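Local coordinates for LPG0439 HIT-related domain-containing protein (Legionella pneumophila subsp. pneumophila, PDB 5L0L), which is of unknown function but carries a HIT-like domain, a fold whose relatives commonly bind nucleotides and act as hydrolases or transferases, at the interface of chains A and B. Residues are numbered along the deposited sequence; one frame, centred on the assembly and turned at random. Chains: chain A/B, Uncharacterized protein.

Contact 1: the interface of chains A and B. Residues chain A 99-102; chain B 98-100, 132.
A:Ser100 OG and B:Ser100 OG, the two serine hydroxyls, share a hydrogen bond of 2.7 Å, and which of them donates is not decided. Both oxygens lie opposite their own carbonyl carbon, beside the backbone N (chi1 -63° in each), which turns the two hydroxyls toward each other. On one side of this pair, main-chain bonds join the strands: A:Gln101 N donates to B:Phe99 O over 2.9 Å, and B:Phe99 N donates back to A:Gln101 O over 3.1 Å, the two ends of an antiparallel bridge.

Above that bridge the A:Gln101 side chain meets the B:Phe99 ring. Its CB sits over one face, 3.8 Å from the ring centroid and shifted toward the rim, a CH-pi contact. Further out, A:Gln101 NE2, the amide nitrogen, comes to 3.4 Å from B:Phe99 CE2, with amide and ring planes turned 50° apart; the approach is thus inclined rather than a flat stack. The two phenylalanines meet at matching rim carbons, A:Phe99 CE1 and B:Phe99 CE1, 4.1 Å apart.

B:Trp132 plays two parts. Its indole NE1 donates to B:Gln98 OE1 at 2.9 Å, on a lone pair in the carbonyl plane, though that oxygen lies 25° out of the indole plane. This probably fixes the turn of the amide, whose NE2 makes a weak hydrogen bond to A:Leu102 O. A:Leu102 CD2 lies 4.1 Å from B:Trp132 CZ2, a loose contact.

In the fold, strand 96-101 of each chain pairs antiparallel with its copy about the two-fold, joining the sheets of the two HIT-like domains in the deposited dimer, while B:Trp132 stands on strand 128-134.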
ATOM      1  N   PHE A  99      -0.177  -5.075   0.999  1.00 12.92           N
ATOM      2  CA  PHE A  99      -1.087  -4.050   1.478  1.00 12.76           C
ATOM      3  C   PHE A  99      -1.523  -3.096   0.371  1.00 12.81           C
ATOM      4  O   PHE A  99      -0.800  -2.938  -0.637  1.00 12.83           O
ATOM      5  CB  PHE A  99      -0.518  -3.258   2.708  1.00 12.78           C
ATOM      6  CG  PHE A  99       0.815  -2.589   2.490  1.00 12.91           C
ATOM      7  CD1 PHE A  99       0.896  -1.315   1.934  1.00 12.97           C
ATOM      8  CD2 PHE A  99       1.988  -3.210   2.878  1.00 13.12           C
ATOM      9  CE1 PHE A  99       2.113  -0.702   1.748  1.00 13.19           C
ATOM     10  CE2 PHE A  99       3.219  -2.597   2.698  1.00 13.33           C
ATOM     11  CZ  PHE A  99       3.275  -1.349   2.124  1.00 13.39           C
ATOM     12  N   SER A 100      -2.688  -2.475   0.564  1.00 12.79           N
ATOM     13  CA  SER A 100      -3.232  -1.520  -0.410  1.00 12.98           C
ATOM     14  C   SER A 100      -3.995  -0.411   0.299  1.00 13.15           C
ATOM     15  O   SER A 100      -4.823  -0.691   1.191  1.00 13.06           O
ATOM     16  CB  SER A 100      -4.207  -2.183  -1.392  1.00 13.04           C
ATOM     17  OG  SER A 100      -3.648  -3.185  -2.226  1.00 13.15           O
ATOM     18  N   GLN A 101      -3.739   0.836  -0.108  1.00 13.55           N
ATOM     19  CA  GLN A 101      -4.614   1.972   0.204  1.00 13.95           C
ATOM     20  C   GLN A 101      -5.446   2.276  -1.038  1.00 14.00           C
ATOM     21  O   GLN A 101      -4.905   2.605  -2.121  1.00 13.91           O
ATOM     22  CB  GLN A 101      -3.800   3.193   0.593  1.00 14.54           C
ATOM     23  CG  GLN A 101      -4.669   4.446   0.829  1.00 15.07           C
ATOM     24  CD  GLN A 101      -3.897   5.595   1.425  1.00 15.65           C
ATOM     25  OE1 GLN A 101      -3.885   6.717   0.844  1.00 17.18           O
ATOM     26  NE2 GLN A 101      -3.167   5.338   2.431  1.00 15.67           N
ATOM     27  N   LEU A 102      -6.755   2.093  -0.918  1.00 14.09           N
ATOM     28  CA  LEU A 102      -7.650   2.171  -2.069  1.00 14.44           C
ATOM     29  C   LEU A 102      -8.724   3.209  -1.808  1.00 14.65           C
ATOM     30  O   LEU A 102      -8.607   4.338  -2.273  1.00 14.61           O
ATOM     31  CB  LEU A 102      -8.216   0.789  -2.430  1.00 14.62           C
ATOM     32  CG  LEU A 102      -7.222  -0.306  -2.772  1.00 14.71           C
ATOM     33  CD1 LEU A 102      -7.952  -1.590  -3.204  1.00 14.99           C
ATOM     34  CD2 LEU A 102      -6.218   0.062  -3.850  1.00 14.84           C
TER
ATOM     35  N   GLN B  98      -3.765   6.080  -4.651  1.00 14.74           N
ATOM     36  CA  GLN B  98      -3.899   4.688  -4.270  1.00 14.16           C
ATOM     37  C   GLN B  98      -2.515   4.061  -4.366  1.00 13.70           C
ATOM     38  O   GLN B  98      -1.685   4.510  -5.148  1.00 13.51           O
ATOM     39  CB  GLN B  98      -4.904   3.968  -5.193  1.00 14.08           C
ATOM     40  CG  GLN B  98      -6.310   4.478  -5.037  1.00 14.33           C
ATOM     41  CD  GLN B  98      -7.371   3.665  -5.740  1.00 14.40           C
ATOM     42  OE1 GLN B  98      -7.135   3.052  -6.765  1.00 14.20           O
ATOM     43  NE2 GLN B  98      -8.584   3.682  -5.182  1.00 14.70           N
ATOM     44  N   PHE B  99      -2.250   3.020  -3.575  1.00 13.43           N
ATOM     45  CA  PHE B  99      -0.993   2.313  -3.673  1.00 13.19           C
ATOM     46  C   PHE B  99      -1.092   0.887  -3.169  1.00 13.07           C
ATOM     47  O   PHE B  99      -1.994   0.577  -2.364  1.00 13.07           O
ATOM     48  CB  PHE B  99       0.162   3.084  -2.991  1.00 13.24           C
ATOM     49  CG  PHE B  99      -0.042   3.386  -1.527  1.00 13.40           C
ATOM     50  CD1 PHE B  99       0.253   2.438  -0.568  1.00 13.41           C
ATOM     51  CD2 PHE B  99      -0.439   4.650  -1.105  1.00 13.67           C
ATOM     52  CE1 PHE B  99       0.117   2.716   0.797  1.00 13.64           C
ATOM     53  CE2 PHE B  99      -0.551   4.936   0.242  1.00 13.91           C
ATOM     54  CZ  PHE B  99      -0.294   3.959   1.192  1.00 13.85           C
ATOM     55  N   SER B 100      -0.224   0.022  -3.705  1.00 12.95           N
ATOM     56  CA  SER B 100      -0.169  -1.393  -3.313  1.00 12.99           C
ATOM     57  C   SER B 100       1.225  -1.921  -3.297  1.00 13.08           C
ATOM     58  O   SER B 100       2.006  -1.714  -4.251  1.00 13.02           O
ATOM     59  CB  SER B 100      -0.972  -2.294  -4.267  1.00 12.97           C
ATOM     60  OG  SER B 100      -2.364  -1.980  -4.243  1.00 13.03           O
ATOM     61  N   TRP B 132      -0.555   5.161  -7.816  1.00 13.54           N
ATOM     62  CA  TRP B 132      -1.215   5.743  -8.963  1.00 13.47           C
ATOM     63  C   TRP B 132      -2.299   6.698  -8.500  1.00 13.67           C
ATOM     64  O   TRP B 132      -2.631   6.760  -7.304  1.00 13.81           O
ATOM     65  CB  TRP B 132      -1.787   4.632  -9.877  1.00 13.19           C
ATOM     66  CG  TRP B 132      -2.806   3.800  -9.206  1.00 13.09           C
ATOM     67  CD1 TRP B 132      -4.155   3.973  -9.243  1.00 13.15           C
ATOM     68  CD2 TRP B 132      -2.558   2.664  -8.357  1.00 13.02           C
ATOM     69  NE1 TRP B 132      -4.773   2.996  -8.470  1.00 13.18           N
ATOM     70  CE2 TRP B 132      -3.802   2.200  -7.909  1.00 13.08           C
ATOM     71  CE3 TRP B 132      -1.393   2.005  -7.934  1.00 12.98           C
ATOM     72  CZ2 TRP B 132      -3.933   1.120  -7.028  1.00 13.12           C
ATOM     73  CZ3 TRP B 132      -1.504   0.968  -7.047  1.00 13.00           C
ATOM     74  CH2 TRP B 132      -2.776   0.533  -6.579  1.00 13.09           C
TER

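Contact 2: the interface of chains A and B. Residues chain A 109, 111; chain B 137-138, 151.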
ATOM      1  N   PHE A 109     -18.132   8.351  -9.254  1.00 23.17           N
ATOM      2  CA  PHE A 109     -17.898   9.173 -10.409  1.00 23.76           C
ATOM      3  C   PHE A 109     -19.230   9.444 -11.119  1.00 25.34           C
ATOM      4  O   PHE A 109     -20.032   8.541 -11.280  1.00 25.73           O
ATOM      5  CB  PHE A 109     -16.928   8.481 -11.367  1.00 23.39           C
ATOM      6  CG  PHE A 109     -16.491   9.339 -12.501  1.00 23.09           C
ATOM      7  CD1 PHE A 109     -15.698  10.458 -12.278  1.00 22.88           C
ATOM      8  CD2 PHE A 109     -16.879   9.038 -13.794  1.00 23.38           C
ATOM      9  CE1 PHE A 109     -15.298  11.269 -13.327  1.00 23.07           C
ATOM     10  CE2 PHE A 109     -16.461   9.841 -14.856  1.00 23.70           C
ATOM     11  CZ  PHE A 109     -15.680  10.967 -14.618  1.00 23.30           C
ATOM     12  N   LYS A 111     -20.317  10.576 -14.651  1.00 31.80           N
ATOM     13  CA  LYS A 111     -19.839  10.727 -16.015  1.00 34.57           C
ATOM     14  C   LYS A 111     -20.385  12.003 -16.659  1.00 34.08           C
ATOM     15  O   LYS A 111     -19.654  12.705 -17.347  1.00 33.64           O
ATOM     16  CB  LYS A 111     -20.261   9.497 -16.827  1.00 38.56           C
ATOM     17  CG  LYS A 111     -19.906   9.538 -18.305  1.00 42.21           C
ATOM     18  CD  LYS A 111     -18.410   9.717 -18.554  1.00 43.40           C
ATOM     19  CE  LYS A 111     -18.026   9.046 -19.858  1.00 46.54           C
ATOM     20  NZ  LYS A 111     -16.596   9.293 -20.191  1.00 48.30           N
TER
ATOM     21  N   PRO B 137     -11.071   9.542 -15.992  1.00 18.62           N
ATOM     22  CA  PRO B 137     -10.065   8.926 -16.865  1.00 18.86           C
ATOM     23  C   PRO B 137      -9.754   9.699 -18.150  1.00 19.69           C
ATOM     24  O   PRO B 137      -8.680   9.503 -18.741  1.00 19.19           O
ATOM     25  CB  PRO B 137     -10.704   7.561 -17.227  1.00 18.86           C
ATOM     26  CG  PRO B 137     -11.609   7.272 -16.078  1.00 18.79           C
ATOM     27  CD  PRO B 137     -12.195   8.616 -15.734  1.00 18.88           C
ATOM     28  N   ASP B 138     -10.699  10.538 -18.587  1.00 21.06           N
ATOM     29  CA  ASP B 138     -10.518  11.340 -19.800  1.00 22.60           C
ATOM     30  C   ASP B 138      -9.855  12.698 -19.556  1.00 22.66           C
ATOM     31  O   ASP B 138      -9.505  13.370 -20.525  1.00 22.50           O
ATOM     32  CB  ASP B 138     -11.871  11.555 -20.501  1.00 24.22           C
ATOM     33  CG  ASP B 138     -12.446  10.262 -21.096  1.00 26.19           C
ATOM     34  OD1 ASP B 138     -11.701   9.303 -21.419  1.00 26.88           O
ATOM     35  OD2 ASP B 138     -13.681  10.208 -21.235  1.00 28.73           O
ATOM     36  N   GLU B 151     -13.059   4.258 -14.054  1.00 18.58           N
ATOM     37  CA  GLU B 151     -13.714   5.313 -13.299  1.00 19.22           C
ATOM     38  C   GLU B 151     -13.604   5.099 -11.782  1.00 18.71           C
ATOM     39  O   GLU B 151     -13.681   3.962 -11.326  1.00 18.42           O
ATOM     40  CB  GLU B 151     -15.201   5.425 -13.693  1.00 20.61           C
ATOM     41  CG  GLU B 151     -15.355   6.030 -15.095  1.00 21.81           C
ATOM     42  CD  GLU B 151     -16.805   6.102 -15.561  1.00 23.55           C
ATOM     43  OE1 GLU B 151     -17.667   5.666 -14.785  1.00 24.99           O
ATOM     44  OE2 GLU B 151     -17.054   6.627 -16.681  1.00 25.49           O
TER
HETATM   45  O   HOH W   1     -14.930   7.679 -18.135  1.00 37.37           O
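This is a peripheral, mixed polar and apolar patch of the two-fold interface between HIT-like domains, each one piece of a longer, probably membrane-anchored protein. Here A:Phe109 and A:Lys111 meet B:Pro137, B:Asp138 and B:Glu151; the patch adds side-chain contacts between the chains in the deposited dimer, which may or may not be the biological form.

The ionic link runs from A:Lys111 NZ, the ammonium nitrogen, to B:Asp138 OD2, a salt bridge of 3.2 Å. The lysine leaves its backbone with CG anti to N (chi1 177°), bends at chi2 (58°) and then runs on nearly extended, which carries NZ across to the aspartate; the two side chains approach at nearly a right angle. Water 1 supplies a second polar connection, lying 3.1 Å from A:Lys111 NZ and 2.8 Å from B:Glu151 OE2. That carboxylate oxygen is 4.4 Å from A:Lys111 NZ, too far for direct contact, so the water spans the gap between opposite charges. Two acidic groups near one ammonium may stabilise its positive charge.

B:Glu151, extended beyond CG, also passes the CD2-CE2 rim of A:Phe109. The two side chains run at about a right angle to each other, while the carboxylate and ring planes are 52° apart. The methylene B:Glu151 CG, raised on one side of the ring plane, is 3.6 Å from A:Phe109 CD2; the carboxylate lies beside the rim, its carbon B:Glu151 CD 3.4 Å from A:Phe109 CD2. OE2 of the same carboxylate thus combines the water link with contact to the ring carbon CE2. B:Pro137, next to B:Asp138 in sequence, sits loosely above the CZ rim on the same side of the ring as B:Glu151 CG, its ring carbon CD 4.3 Å from A:Phe109 CZ. A:Phe109 belongs to strand 107-110 and A:Lys111 follows directly, whereas the chain B residues come from loops.

Contact 1 and contact 2 belong to one two-fold interface, their C-alpha centres about 19 Å apart, and have no residue in common. In chain A, strand 96-101 of contact 1 is followed by the 3-10 helix 104-106 and strand 107-110 of contact 2; in chain B, strand 128-134 leads to the loop holding B:Pro137 and B:Asp138, while B:Glu151 comes from further along. Contact 1 lies on the two-fold axis, and its off-axis pairs recur around it; contact 2 lies off the axis and occurs as two separate copies. Strand pairing would thus be supplemented by two outlying patches, plausibly limiting rocking of the domains.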